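Local coordinates for Dye-decolorizing peroxidase (Irpex lacteus, PDB 7D8M), which probably acts as a heme peroxidase of the DyP type, using heme b and hydrogen peroxide to oxidise dyes and other substrates, at residues C307-H312 with I394-D399; D329-I334 with I369-R374; A333-T338 with L360-Y365. All blocks are in the same frame, centred on the assembly; numbering follows the deposited sequence.

Contact 1 of 3, residues C307-H312 with I394-D399; sequences CPFTAH and IQLGLD. With HEM (protoporphyrin IX containing Fe), chain B.
His-312 and Asp-399 make the one hydrogen bond that joins these two loops, and it lies on the proximal side of the heme. ND1 of the imidazole donates a hydrogen bond to OD2 of Asp-399 at 2.6 Å, in a practically straight line (179°) that stays in the ring plane and uses the syn lone pair of the carboxylate. The carboxylate itself is turned well out of that plane, by 67°. Asp-399 can reach the ring because its CG stands anti to the backbone N (chi1 -177°). Its other oxygen, OD1, is taken by the backbone N-H groups of Val-401 and Ile-402, which hold the carboxylate in its rotation. Histidine suits its place by having two ring nitrogens: NE2 binds the iron of the heme at 2.3 Å while ND1 faces the acid, which is likely to make the imidazole a stronger electron donor.

Farther from the heme the contact is apolar. The ring of Phe-309 receives Ile-394 at its edge, CD2 to CG2 at 4.0 Å, while CD2 of Leu-396 packs obliquely against CB of Phe-309 at 3.9 Å. Branched aliphatic side chains suit this apolar patch.

Thr-310 divides its two branches. Its methyl CG2 meets the backbone, 3.2 Å from O of Leu-396, whereas OG1 turns to a hydrogen bond with the carbonyl of Phe-411. Before the histidine, a type I turn from Pro-308 to Ala-311 reverses the chain and leaves Ala-311 as N-cap of helix 312-316. Together the two loops supply the proximal axial ligand and its hydrogen-bonded aspartate, as in heme peroxidases.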
loop_
_atom_site.group_PDB
_atom_site.type_symbol
_atom_site.label_atom_id
_atom_site.label_comp_id
_atom_site.label_asym_id
_atom_site.label_seq_id
_atom_site.Cartn_x
_atom_site.Cartn_y
_atom_site.Cartn_z
ATOM N N CYS A 307 16.683 10.685 -11.970
ATOM C CA CYS A 307 15.604 10.527 -10.984
ATOM C C CYS A 307 15.893 11.360 -9.743
ATOM O O CYS A 307 16.941 11.182 -9.111
ATOM C CB CYS A 307 15.416 9.066 -10.571
ATOM S SG CYS A 307 13.939 8.802 -9.492
ATOM N N PRO A 308 15.005 12.275 -9.362
ATOM C CA PRO A 308 15.265 13.090 -8.173
ATOM C C PRO A 308 15.374 12.200 -6.947
ATOM O O PRO A 308 14.745 11.146 -6.864
ATOM C CB PRO A 308 14.047 14.019 -8.093
ATOM C CG PRO A 308 13.369 13.913 -9.433
ATOM C CD PRO A 308 13.690 12.550 -9.955
ATOM N N PHE A 309 16.225 12.616 -6.007
ATOM C CA PHE A 309 16.363 11.878 -4.760
ATOM C C PHE A 309 15.043 11.785 -4.018
ATOM O O PHE A 309 14.875 10.904 -3.169
ATOM C CB PHE A 309 17.413 12.556 -3.873
ATOM C CG PHE A 309 18.809 12.482 -4.426
ATOM C CD1 PHE A 309 19.228 11.370 -5.142
ATOM C CD2 PHE A 309 19.706 13.524 -4.224
ATOM C CE1 PHE A 309 20.516 11.293 -5.648
ATOM C CE2 PHE A 309 20.997 13.454 -4.723
ATOM C CZ PHE A 309 21.401 12.344 -5.439
ATOM N N THR A 310 14.107 12.678 -4.329
ATOM C CA THR A 310 12.834 12.790 -3.643
ATOM C C THR A 310 11.670 12.187 -4.418
ATOM O O THR A 310 10.527 12.337 -3.982
ATOM C CB THR A 310 12.548 14.262 -3.369
ATOM O OG1 THR A 310 12.650 14.975 -4.602
ATOM C CG2 THR A 310 13.570 14.822 -2.399
ATOM N N ALA A 311 11.911 11.564 -5.572
ATOM C CA ALA A 311 10.828 10.888 -6.278
ATOM C C ALA A 311 10.171 9.866 -5.374
ATOM O O ALA A 311 10.833 9.195 -4.580
ATOM C CB ALA A 311 11.326 10.169 -7.529
ATOM N N HIS A 312 8.856 9.724 -5.545
ATOM C CA HIS A 312 8.064 8.875 -4.669
ATOM C C HIS A 312 8.680 7.490 -4.516
ATOM O O HIS A 312 8.956 7.046 -3.397
ATOM C CB HIS A 312 6.644 8.767 -5.215
ATOM C CG HIS A 312 5.766 7.878 -4.398
ATOM N ND1 HIS A 312 5.727 7.945 -3.021
ATOM C CD2 HIS A 312 4.907 6.895 -4.754
ATOM C CE1 HIS A 312 4.868 7.050 -2.562
ATOM N NE2 HIS A 312 4.362 6.401 -3.593
ATOM N N ILE A 394 23.043 19.408 -0.883
ATOM C CA ILE A 394 21.938 19.038 -1.761
ATOM C C ILE A 394 20.659 18.992 -0.929
ATOM O O ILE A 394 20.527 18.166 -0.025
ATOM C CB ILE A 394 22.201 17.700 -2.459
ATOM C CG1 ILE A 394 23.386 17.837 -3.426
ATOM C CG2 ILE A 394 20.952 17.228 -3.203
ATOM C CD1 ILE A 394 23.838 16.504 -4.007
ATOM N N GLN A 395 19.733 19.901 -1.220
ATOM C CA GLN A 395 18.461 19.970 -0.523
ATOM C C GLN A 395 17.527 18.873 -1.021
ATOM O O GLN A 395 17.560 18.476 -2.188
ATOM C CB GLN A 395 17.820 21.344 -0.726
ATOM C CG GLN A 395 18.593 22.515 -0.102
ATOM C CD GLN A 395 18.108 23.878 -0.605
ATOM O OE1 GLN A 395 18.426 24.297 -1.731
ATOM N NE2 GLN A 395 17.340 24.574 0.225
ATOM N N LEU A 396 16.682 18.383 -0.121
ATOM C CA LEU A 396 15.862 17.218 -0.430
ATOM C C LEU A 396 14.390 17.560 -0.274
ATOM O O LEU A 396 13.716 17.854 -1.268
ATOM C CB LEU A 396 16.274 16.044 0.463
ATOM C CG LEU A 396 17.772 15.728 0.378
ATOM C CD1 LEU A 396 18.288 15.008 1.614
ATOM C CD2 LEU A 396 18.117 14.947 -0.886
ATOM N N GLY A 397 13.888 17.559 0.964
ATOM C CA GLY A 397 12.492 17.864 1.200
ATOM C C GLY A 397 11.628 16.613 1.229
ATOM O O GLY A 397 12.114 15.484 1.357
ATOM N N LEU A 398 10.321 16.828 1.085
ATOM C CA LEU A 398 9.334 15.768 1.251
ATOM C C LEU A 398 9.085 15.017 -0.054
ATOM O O LEU A 398 9.313 15.530 -1.158
ATOM C CB LEU A 398 8.006 16.338 1.755
ATOM C CG LEU A 398 7.994 17.111 3.075
ATOM C CD1 LEU A 398 6.562 17.243 3.587
ATOM C CD2 LEU A 398 8.904 16.446 4.111
ATOM N N ASP A 399 8.612 13.779 0.092
ATOM C CA ASP A 399 8.003 13.065 -1.010
ATOM C C ASP A 399 6.896 13.945 -1.598
ATOM O O ASP A 399 6.011 14.392 -0.856
ATOM C CB ASP A 399 7.456 11.737 -0.483
ATOM C CG ASP A 399 6.845 10.847 -1.566
ATOM O OD1 ASP A 399 6.045 11.332 -2.396
ATOM O OD2 ASP A 399 7.151 9.634 -1.559
HETATM C CHA HEM B . 5.092 2.819 -5.804
HETATM C CHB HEM B . 1.289 5.775 -6.370
HETATM C CHC HEM B . 0.619 5.777 -1.556
HETATM C CHD HEM B . 4.710 3.239 -0.973
HETATM C C1A HEM B . 4.116 3.596 -6.386
HETATM C C2A HEM B . 3.899 3.776 -7.810
HETATM C C3A HEM B . 2.835 4.585 -7.960
HETATM C C4A HEM B . 2.351 4.940 -6.643
HETATM C CMA HEM B . 2.201 5.082 -9.272
HETATM C CAA HEM B . 4.758 3.121 -8.924
HETATM C CBA HEM B . 4.190 1.751 -9.294
HETATM C CGA HEM B . 4.980 0.628 -8.651
HETATM O O1A HEM B . 6.222 0.752 -8.532
HETATM O O2A HEM B . 4.369 -0.413 -8.280
HETATM C C1B HEM B . 0.764 5.996 -5.119
HETATM C C2B HEM B . -0.456 6.721 -4.849
HETATM C C3B HEM B . -0.632 6.730 -3.514
HETATM C C4B HEM B . 0.458 5.997 -2.910
HETATM C CMB HEM B . -1.328 7.379 -5.959
HETATM C CAB HEM B . -1.783 7.338 -2.674
HETATM C CBB HEM B . -2.982 7.649 -3.180
HETATM C C1C HEM B . 1.701 5.154 -0.958
HETATM C C2C HEM B . 1.980 5.072 0.465
HETATM C C3C HEM B . 3.114 4.360 0.625
HETATM C C4C HEM B . 3.592 3.994 -0.695
HETATM C CMC HEM B . 1.065 5.692 1.550
HETATM C CAC HEM B . 3.878 3.984 1.923
HETATM C CBC HEM B . 3.772 4.686 3.065
HETATM C C1D HEM B . 5.095 2.803 -2.224
HETATM C C2D HEM B . 6.097 1.794 -2.528
HETATM C C3D HEM B . 6.202 1.685 -3.853
HETATM C C4D HEM B . 5.269 2.621 -4.450
HETATM C CMD HEM B . 6.922 0.981 -1.516
HETATM C CAD HEM B . 7.156 0.742 -4.612
HETATM C CBD HEM B . 8.491 1.466 -4.818
HETATM C CGD HEM B . 9.522 0.566 -5.465
HETATM O O1D HEM B . 10.273 1.063 -6.345
HETATM O O2D HEM B . 9.593 -0.646 -5.116
HETATM N NA HEM B . 3.163 4.325 -5.709
HETATM N NB HEM B . 1.303 5.562 -3.915
HETATM N NC HEM B . 2.708 4.497 -1.626
HETATM N ND HEM B . 4.593 3.279 -3.423
HETATM FE FE HEM B . 3.019 4.562 -3.650
#

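Contact 2 of 3, residues D329-I334 with I369-R374; sequences DTFHAI and IGNGFR. With HEM (protoporphyrin IX containing Fe), chain B.
Phe-331 and Gly-372 bring the two backbones to a CA-CA separation of 5.0 Å, where a type I turn, Asp-329 to His-332, meets the start of helix 373-381. Gly-372 is the N-cap of that helix, and just before it the carbonyl of Ile-369 accepts the N-H groups of both Gly-372 and Arg-374 from opposite faces of its plane. The carbonyl of Asn-371 points across the contact and receives a CA-H...O contact from Phe-331 CA at 3.1 Å. The same oxygen lies in the plane of the Phe-331 ring, at its edge, 3.3 Å from CD1.

Thr-330 lays its methyl CG2 against ND2 of Asn-371 at 3.3 Å. A water ties this pair together, accepting from ND2 of Asn-371 at 2.8 Å and donating to O of Thr-330 at 2.7 Å; through it the amide reaches a carbonyl that it does not bond directly. Ala-333 sets its CB 4.2 Å from CA of Gly-372, and the small size of both residues permits this approach. Phe-373, with CG anti to the backbone N (chi1 159°), reaches the heme vinyl, CD1 to CBC at 3.4 Å. This is a turn packed on the N-cap of a helix whose first residue, Phe-373, lines the heme pocket.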
loop_
_atom_site.group_PDB
_atom_site.type_symbol
_atom_site.label_atom_id
_atom_site.label_comp_id
_atom_site.label_asym_id
_atom_site.label_seq_id
_atom_site.Cartn_x
_atom_site.Cartn_y
_atom_site.Cartn_z
ATOM N N ASP A 329 17.228 -5.520 3.655
ATOM C CA ASP A 329 15.888 -5.620 3.075
ATOM C C ASP A 329 14.780 -5.384 4.099
ATOM O O ASP A 329 13.615 -5.668 3.808
ATOM C CB ASP A 329 15.705 -6.986 2.406
ATOM C CG ASP A 329 15.738 -8.136 3.402
ATOM O OD1 ASP A 329 15.913 -7.884 4.612
ATOM O OD2 ASP A 329 15.586 -9.301 2.976
ATOM N N THR A 330 15.135 -4.840 5.266
ATOM C CA THR A 330 14.236 -4.651 6.403
ATOM C C THR A 330 12.960 -3.889 6.065
ATOM O O THR A 330 11.917 -4.093 6.713
ATOM C CB THR A 330 15.013 -3.900 7.485
ATOM O OG1 THR A 330 16.287 -4.531 7.654
ATOM C CG2 THR A 330 14.262 -3.868 8.806
ATOM N N PHE A 331 13.022 -2.995 5.083
ATOM C CA PHE A 331 11.999 -1.978 4.881
ATOM C C PHE A 331 11.179 -2.199 3.610
ATOM O O PHE A 331 10.487 -1.281 3.155
ATOM C CB PHE A 331 12.661 -0.594 4.886
ATOM C CG PHE A 331 13.628 -0.402 6.031
ATOM C CD1 PHE A 331 13.161 -0.241 7.333
ATOM C CD2 PHE A 331 14.999 -0.413 5.814
ATOM C CE1 PHE A 331 14.044 -0.074 8.395
ATOM C CE2 PHE A 331 15.897 -0.244 6.871
ATOM C CZ PHE A 331 15.420 -0.075 8.167
ATOM N N HIS A 332 11.227 -3.395 3.036
ATOM C CA HIS A 332 10.332 -3.730 1.938
ATOM C C HIS A 332 8.991 -4.224 2.471
ATOM O O HIS A 332 8.906 -4.768 3.575
ATOM C CB HIS A 332 10.977 -4.779 1.041
ATOM C CG HIS A 332 12.193 -4.271 0.324
ATOM N ND1 HIS A 332 12.173 -3.898 -1.004
ATOM C CD2 HIS A 332 13.459 -4.057 0.756
ATOM C CE1 HIS A 332 13.377 -3.478 -1.359
ATOM N NE2 HIS A 332 14.175 -3.561 -0.309
ATOM N N ALA A 333 7.935 -4.008 1.681
ATOM C CA ALA A 333 6.587 -4.431 2.055
ATOM C C ALA A 333 5.760 -4.543 0.786
ATOM O O ALA A 333 6.090 -3.944 -0.241
ATOM C CB ALA A 333 5.949 -3.453 3.045
ATOM N N ILE A 334 4.676 -5.311 0.862
ATOM C CA ILE A 334 3.853 -5.620 -0.305
ATOM C C ILE A 334 2.594 -4.763 -0.285
ATOM O O ILE A 334 1.829 -4.789 0.689
ATOM C CB ILE A 334 3.487 -7.111 -0.350
ATOM C CG1 ILE A 334 4.731 -7.974 -0.580
ATOM C CG2 ILE A 334 2.434 -7.359 -1.422
ATOM C CD1 ILE A 334 4.468 -9.466 -0.397
ATOM N N ILE A 369 5.091 -3.375 11.243
ATOM C CA ILE A 369 4.504 -2.130 10.748
ATOM C C ILE A 369 5.542 -1.018 10.732
ATOM O O ILE A 369 5.653 -0.265 9.757
ATOM C CB ILE A 369 3.277 -1.748 11.594
ATOM C CG1 ILE A 369 2.189 -2.811 11.444
ATOM C CG2 ILE A 369 2.701 -0.404 11.178
ATOM C CD1 ILE A 369 0.911 -2.463 12.179
ATOM N N GLY A 370 6.326 -0.907 11.808
ATOM C CA GLY A 370 7.293 0.163 11.942
ATOM C C GLY A 370 8.399 0.131 10.910
ATOM O O GLY A 370 9.030 1.164 10.677
ATOM N N ASN A 371 8.649 -1.032 10.290
ATOM C CA ASN A 371 9.683 -1.186 9.270
ATOM C C ASN A 371 9.162 -1.066 7.847
ATOM O O ASN A 371 9.960 -0.837 6.932
ATOM C CB ASN A 371 10.379 -2.543 9.401
ATOM C CG ASN A 371 11.243 -2.642 10.637
ATOM O OD1 ASN A 371 11.503 -1.646 11.322
ATOM N ND2 ASN A 371 11.692 -3.857 10.934
ATOM N N GLY A 372 7.865 -1.231 7.634
ATOM C CA GLY A 372 7.317 -1.127 6.296
ATOM C C GLY A 372 6.586 0.180 6.084
ATOM O O GLY A 372 7.217 1.241 5.990
ATOM N N PHE A 373 5.252 0.114 6.043
ATOM C CA PHE A 373 4.440 1.306 5.818
ATOM C C PHE A 373 4.913 2.485 6.658
ATOM O O PHE A 373 5.127 3.592 6.144
ATOM C CB PHE A 373 2.977 1.022 6.142
ATOM C CG PHE A 373 2.197 2.268 6.420
ATOM C CD1 PHE A 373 1.774 3.083 5.373
ATOM C CD2 PHE A 373 1.927 2.663 7.726
ATOM C CE1 PHE A 373 1.074 4.247 5.627
ATOM C CE2 PHE A 373 1.229 3.828 7.975
ATOM C CZ PHE A 373 0.801 4.616 6.931
ATOM N N ARG A 374 5.070 2.264 7.966
ATOM C CA ARG A 374 5.295 3.372 8.884
ATOM C C ARG A 374 6.650 4.029 8.637
ATOM O O ARG A 374 6.777 5.259 8.716
ATOM C CB ARG A 374 5.185 2.869 10.325
ATOM C CG ARG A 374 5.120 3.957 11.393
ATOM C CD ARG A 374 4.971 3.314 12.784
ATOM N NE ARG A 374 4.655 4.291 13.819
ATOM C CZ ARG A 374 5.575 4.962 14.508
ATOM N NH1 ARG A 374 6.861 4.756 14.259
ATOM N NH2 ARG A 374 5.207 5.837 15.435
HETATM C CHA HEM B . 5.092 2.819 -5.804
HETATM C CHB HEM B . 1.289 5.775 -6.370
HETATM C CHC HEM B . 0.619 5.777 -1.556
HETATM C CHD HEM B . 4.710 3.239 -0.973
HETATM C C1A HEM B . 4.116 3.596 -6.386
HETATM C C2A HEM B . 3.899 3.776 -7.810
HETATM C C3A HEM B . 2.835 4.585 -7.960
HETATM C C4A HEM B . 2.351 4.940 -6.643
HETATM C CMA HEM B . 2.201 5.082 -9.272
HETATM C CAA HEM B . 4.758 3.121 -8.924
HETATM C CBA HEM B . 4.190 1.751 -9.294
HETATM C CGA HEM B . 4.980 0.628 -8.651
HETATM O O1A HEM B . 6.222 0.752 -8.532
HETATM O O2A HEM B . 4.369 -0.413 -8.280
HETATM C C1B HEM B . 0.764 5.996 -5.119
HETATM C C2B HEM B . -0.456 6.721 -4.849
HETATM C C3B HEM B . -0.632 6.730 -3.514
HETATM C C4B HEM B . 0.458 5.997 -2.910
HETATM C CMB HEM B . -1.328 7.379 -5.959
HETATM C CAB HEM B . -1.783 7.338 -2.674
HETATM C CBB HEM B . -2.982 7.649 -3.180
HETATM C C1C HEM B . 1.701 5.154 -0.958
HETATM C C2C HEM B . 1.980 5.072 0.465
HETATM C C3C HEM B . 3.114 4.360 0.625
HETATM C C4C HEM B . 3.592 3.994 -0.695
HETATM C CMC HEM B . 1.065 5.692 1.550
HETATM C CAC HEM B . 3.878 3.984 1.923
HETATM C CBC HEM B . 3.772 4.686 3.065
HETATM C C1D HEM B . 5.095 2.803 -2.224
HETATM C C2D HEM B . 6.097 1.794 -2.528
HETATM C C3D HEM B . 6.202 1.685 -3.853
HETATM C C4D HEM B . 5.269 2.621 -4.450
HETATM C CMD HEM B . 6.922 0.981 -1.516
HETATM C CAD HEM B . 7.156 0.742 -4.612
HETATM C CBD HEM B . 8.491 1.466 -4.818
HETATM C CGD HEM B . 9.522 0.566 -5.465
HETATM O O1D HEM B . 10.273 1.063 -6.345
HETATM O O2D HEM B . 9.593 -0.646 -5.116
HETATM N NA HEM B . 3.163 4.325 -5.709
HETATM N NB HEM B . 1.303 5.562 -3.915
HETATM N NC HEM B . 2.708 4.497 -1.626
HETATM N ND HEM B . 4.593 3.279 -3.423
HETATM FE FE HEM B . 3.019 4.562 -3.650
HETATM O O HOH W 1 11.252 -5.657 8.874
#

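Contact 3 of 3, residues A333-T338 with L360-Y365; sequences AIRAGT and LAFVEY. With HEM (protoporphyrin IX containing Fe), chain B; OXY (oxygen molecule), chain C.
Arg-335 bends at chi3 (-60°), while Glu-364, across the strand pair, holds CG anti to the backbone N (chi1 -167°) and extends beyond it, its OE1 near the vinyl carbon CAC of the heme. The bend lays the guanidinium flat on the porphyrin, heme C4D 3.3 Å from the guanidinium plane. From the group's edge NH2 donates to O2A of the heme propionate at 2.7 Å, and NH1 makes a weak bond to O2 of the bound oxygen molecule at 3.1 Å while also pairing with Asp-172. Phe-362 brings CE1 to 3.3 Å from C2C of the heme, whose methyl CMC lies over one ring face, offset toward the rim.

The strands are antiparallel neighbours in the sheet of the heme-binding half of this ferredoxin-like DyP fold, 334-340 lying at its edge. Ile-334 and Tyr-365 exchange both backbone bonds, as do Thr-338 and Ala-361; between them N of Ala-336 reaches O of Val-363 at 2.8 Å. Gly-337 lies so close to the neighbouring strand that a CB would run into O of Ala-361; its N bonds a water that also accepts from Val-363 N and donates to the oxygen molecule. Ala-336 CB meets the edge of the Tyr-365 ring, whose hydroxyl is hydrogen-bonded to Asp-15.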
loop_
_atom_site.group_PDB
_atom_site.type_symbol
_atom_site.label_atom_id
_atom_site.label_comp_id
_atom_site.label_asym_id
_atom_site.label_seq_id
_atom_site.Cartn_x
_atom_site.Cartn_y
_atom_site.Cartn_z
ATOM N N ALA A 333 7.935 -4.008 1.681
ATOM C CA ALA A 333 6.587 -4.431 2.055
ATOM C C ALA A 333 5.760 -4.543 0.786
ATOM O O ALA A 333 6.090 -3.944 -0.241
ATOM C CB ALA A 333 5.949 -3.453 3.045
ATOM N N ILE A 334 4.676 -5.311 0.862
ATOM C CA ILE A 334 3.853 -5.620 -0.305
ATOM C C ILE A 334 2.594 -4.763 -0.285
ATOM O O ILE A 334 1.829 -4.789 0.689
ATOM C CB ILE A 334 3.487 -7.111 -0.350
ATOM C CG1 ILE A 334 4.731 -7.974 -0.580
ATOM C CG2 ILE A 334 2.434 -7.359 -1.422
ATOM C CD1 ILE A 334 4.468 -9.466 -0.397
ATOM N N ARG A 335 2.356 -4.035 -1.373
ATOM C CA ARG A 335 1.137 -3.254 -1.531
ATOM C C ARG A 335 0.098 -4.064 -2.304
ATOM O O ARG A 335 0.423 -4.729 -3.291
ATOM C CB ARG A 335 1.437 -1.932 -2.253
ATOM C CG ARG A 335 2.369 -0.991 -1.470
ATOM C CD ARG A 335 2.973 0.118 -2.353
ATOM N NE ARG A 335 3.763 -0.450 -3.429
ATOM C CZ ARG A 335 3.534 -0.220 -4.716
ATOM N NH1 ARG A 335 2.539 0.580 -5.074
ATOM N NH2 ARG A 335 4.282 -0.804 -5.644
ATOM N N ALA A 336 -1.158 -4.006 -1.844
ATOM C CA ALA A 336 -2.241 -4.795 -2.431
ATOM C C ALA A 336 -3.537 -4.000 -2.506
ATOM O O ALA A 336 -4.634 -4.578 -2.523
ATOM C CB ALA A 336 -2.471 -6.099 -1.644
ATOM N N GLY A 337 -3.438 -2.678 -2.557
ATOM C CA GLY A 337 -4.614 -1.845 -2.555
ATOM C C GLY A 337 -5.254 -1.745 -3.921
ATOM O O GLY A 337 -4.745 -2.250 -4.916
ATOM N N THR A 338 -6.391 -1.042 -3.956
ATOM C CA THR A 338 -7.220 -0.871 -5.141
ATOM C C THR A 338 -7.762 0.551 -5.184
ATOM O O THR A 338 -8.222 1.065 -4.153
ATOM C CB THR A 338 -8.399 -1.867 -5.135
ATOM O OG1 THR A 338 -7.901 -3.191 -4.920
ATOM C CG2 THR A 338 -9.181 -1.824 -6.445
ATOM N N LEU A 360 -7.395 5.909 -3.360
ATOM C CA LEU A 360 -6.760 4.606 -3.280
ATOM C C LEU A 360 -7.159 3.981 -1.958
ATOM O O LEU A 360 -6.944 4.579 -0.900
ATOM C CB LEU A 360 -5.237 4.724 -3.393
ATOM C CG LEU A 360 -4.417 3.435 -3.313
ATOM C CD1 LEU A 360 -4.798 2.481 -4.436
ATOM C CD2 LEU A 360 -2.930 3.751 -3.358
ATOM N N ALA A 361 -7.772 2.802 -2.023
ATOM C CA ALA A 361 -7.939 1.970 -0.832
ATOM C C ALA A 361 -6.613 1.250 -0.635
ATOM O O ALA A 361 -6.388 0.166 -1.169
ATOM C CB ALA A 361 -9.110 1.003 -0.997
ATOM N N PHE A 362 -5.717 1.878 0.134
ATOM C CA PHE A 362 -4.331 1.450 0.243
ATOM C C PHE A 362 -4.181 0.313 1.249
ATOM O O PHE A 362 -4.664 0.405 2.380
ATOM C CB PHE A 362 -3.472 2.657 0.647
ATOM C CG PHE A 362 -2.030 2.355 0.872
ATOM C CD1 PHE A 362 -1.098 2.508 -0.161
ATOM C CD2 PHE A 362 -1.575 2.007 2.130
ATOM C CE1 PHE A 362 0.249 2.257 0.058
ATOM C CE2 PHE A 362 -0.226 1.766 2.353
ATOM C CZ PHE A 362 0.686 1.879 1.313
ATOM N N VAL A 363 -3.486 -0.747 0.840
ATOM C CA VAL A 363 -3.205 -1.899 1.686
ATOM C C VAL A 363 -1.731 -2.242 1.551
ATOM O O VAL A 363 -1.231 -2.390 0.430
ATOM C CB VAL A 363 -4.052 -3.125 1.295
ATOM C CG1 VAL A 363 -3.593 -4.334 2.094
ATOM C CG2 VAL A 363 -5.546 -2.849 1.471
ATOM N N GLU A 364 -1.042 -2.391 2.680
ATOM C CA GLU A 364 0.366 -2.765 2.666
ATOM C C GLU A 364 0.630 -3.801 3.748
ATOM O O GLU A 364 0.214 -3.622 4.900
ATOM C CB GLU A 364 1.272 -1.540 2.870
ATOM C CG GLU A 364 2.729 -1.813 2.554
ATOM C CD GLU A 364 3.573 -0.547 2.423
ATOM O OE1 GLU A 364 3.240 0.466 3.060
ATOM O OE2 GLU A 364 4.562 -0.567 1.657
ATOM N N TYR A 365 1.326 -4.875 3.374
ATOM C CA TYR A 365 1.618 -5.998 4.260
ATOM C C TYR A 365 3.098 -6.038 4.617
ATOM O O TYR A 365 3.956 -5.773 3.769
ATOM C CB TYR A 365 1.242 -7.325 3.602
ATOM C CG TYR A 365 -0.228 -7.539 3.381
ATOM C CD1 TYR A 365 -1.035 -8.060 4.387
ATOM C CD2 TYR A 365 -0.808 -7.267 2.147
ATOM C CE1 TYR A 365 -2.403 -8.292 4.176
ATOM C CE2 TYR A 365 -2.176 -7.507 1.922
ATOM C CZ TYR A 365 -2.965 -8.014 2.944
ATOM O OH TYR A 365 -4.318 -8.240 2.722
HETATM C CHA HEM B . 5.092 2.819 -5.804
HETATM C CHB HEM B . 1.289 5.775 -6.370
HETATM C CHC HEM B . 0.619 5.777 -1.556
HETATM C CHD HEM B . 4.710 3.239 -0.973
HETATM C C1A HEM B . 4.116 3.596 -6.386
HETATM C C2A HEM B . 3.899 3.776 -7.810
HETATM C C3A HEM B . 2.835 4.585 -7.960
HETATM C C4A HEM B . 2.351 4.940 -6.643
HETATM C CMA HEM B . 2.201 5.082 -9.272
HETATM C CAA HEM B . 4.758 3.121 -8.924
HETATM C CBA HEM B . 4.190 1.751 -9.294
HETATM C CGA HEM B . 4.980 0.628 -8.651
HETATM O O1A HEM B . 6.222 0.752 -8.532
HETATM O O2A HEM B . 4.369 -0.413 -8.280
HETATM C C1B HEM B . 0.764 5.996 -5.119
HETATM C C2B HEM B . -0.456 6.721 -4.849
HETATM C C3B HEM B . -0.632 6.730 -3.514
HETATM C C4B HEM B . 0.458 5.997 -2.910
HETATM C CMB HEM B . -1.328 7.379 -5.959
HETATM C CAB HEM B . -1.783 7.338 -2.674
HETATM C CBB HEM B . -2.982 7.649 -3.180
HETATM C C1C HEM B . 1.701 5.154 -0.958
HETATM C C2C HEM B . 1.980 5.072 0.465
HETATM C C3C HEM B . 3.114 4.360 0.625
HETATM C C4C HEM B . 3.592 3.994 -0.695
HETATM C CMC HEM B . 1.065 5.692 1.550
HETATM C CAC HEM B . 3.878 3.984 1.923
HETATM C CBC HEM B . 3.772 4.686 3.065
HETATM C C1D HEM B . 5.095 2.803 -2.224
HETATM C C2D HEM B . 6.097 1.794 -2.528
HETATM C C3D HEM B . 6.202 1.685 -3.853
HETATM C C4D HEM B . 5.269 2.621 -4.450
HETATM C CMD HEM B . 6.922 0.981 -1.516
HETATM C CAD HEM B . 7.156 0.742 -4.612
HETATM C CBD HEM B . 8.491 1.466 -4.818
HETATM C CGD HEM B . 9.522 0.566 -5.465
HETATM O O1D HEM B . 10.273 1.063 -6.345
HETATM O O2D HEM B . 9.593 -0.646 -5.116
HETATM N NA HEM B . 3.163 4.325 -5.709
HETATM N NB HEM B . 1.303 5.562 -3.915
HETATM N NC HEM B . 2.708 4.497 -1.626
HETATM N ND HEM B . 4.593 3.279 -3.423
HETATM FE FE HEM B . 3.019 4.562 -3.650
HETATM O O1 OXY C . -0.515 1.199 -3.935
HETATM O O2 OXY C . -0.017 2.175 -4.499
HETATM O O HOH W 2 -1.731 -0.463 -1.757
#

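Overall arrangement
Following the chain from its N terminus, the loop ahead of helix 312-316 comes first and waits until residues 394-399 to close contact 1, the widest of the three loops. Contacts 2 and 3 are both nested inside it. They set out from the same piece of chain, sharing Ala-333 and Ile-334: strand 334-340 returns along 359-366 to make contact 3, and the chain then runs on into helix 373-381, whose start closes contact 2. These two touch through Phe-373, which packs on Phe-362 and Glu-364. Contact 1 touches neither, its centre about 20 and 23 Å from theirs, but the heme lies between, joining the proximal loops to the sheet and helix.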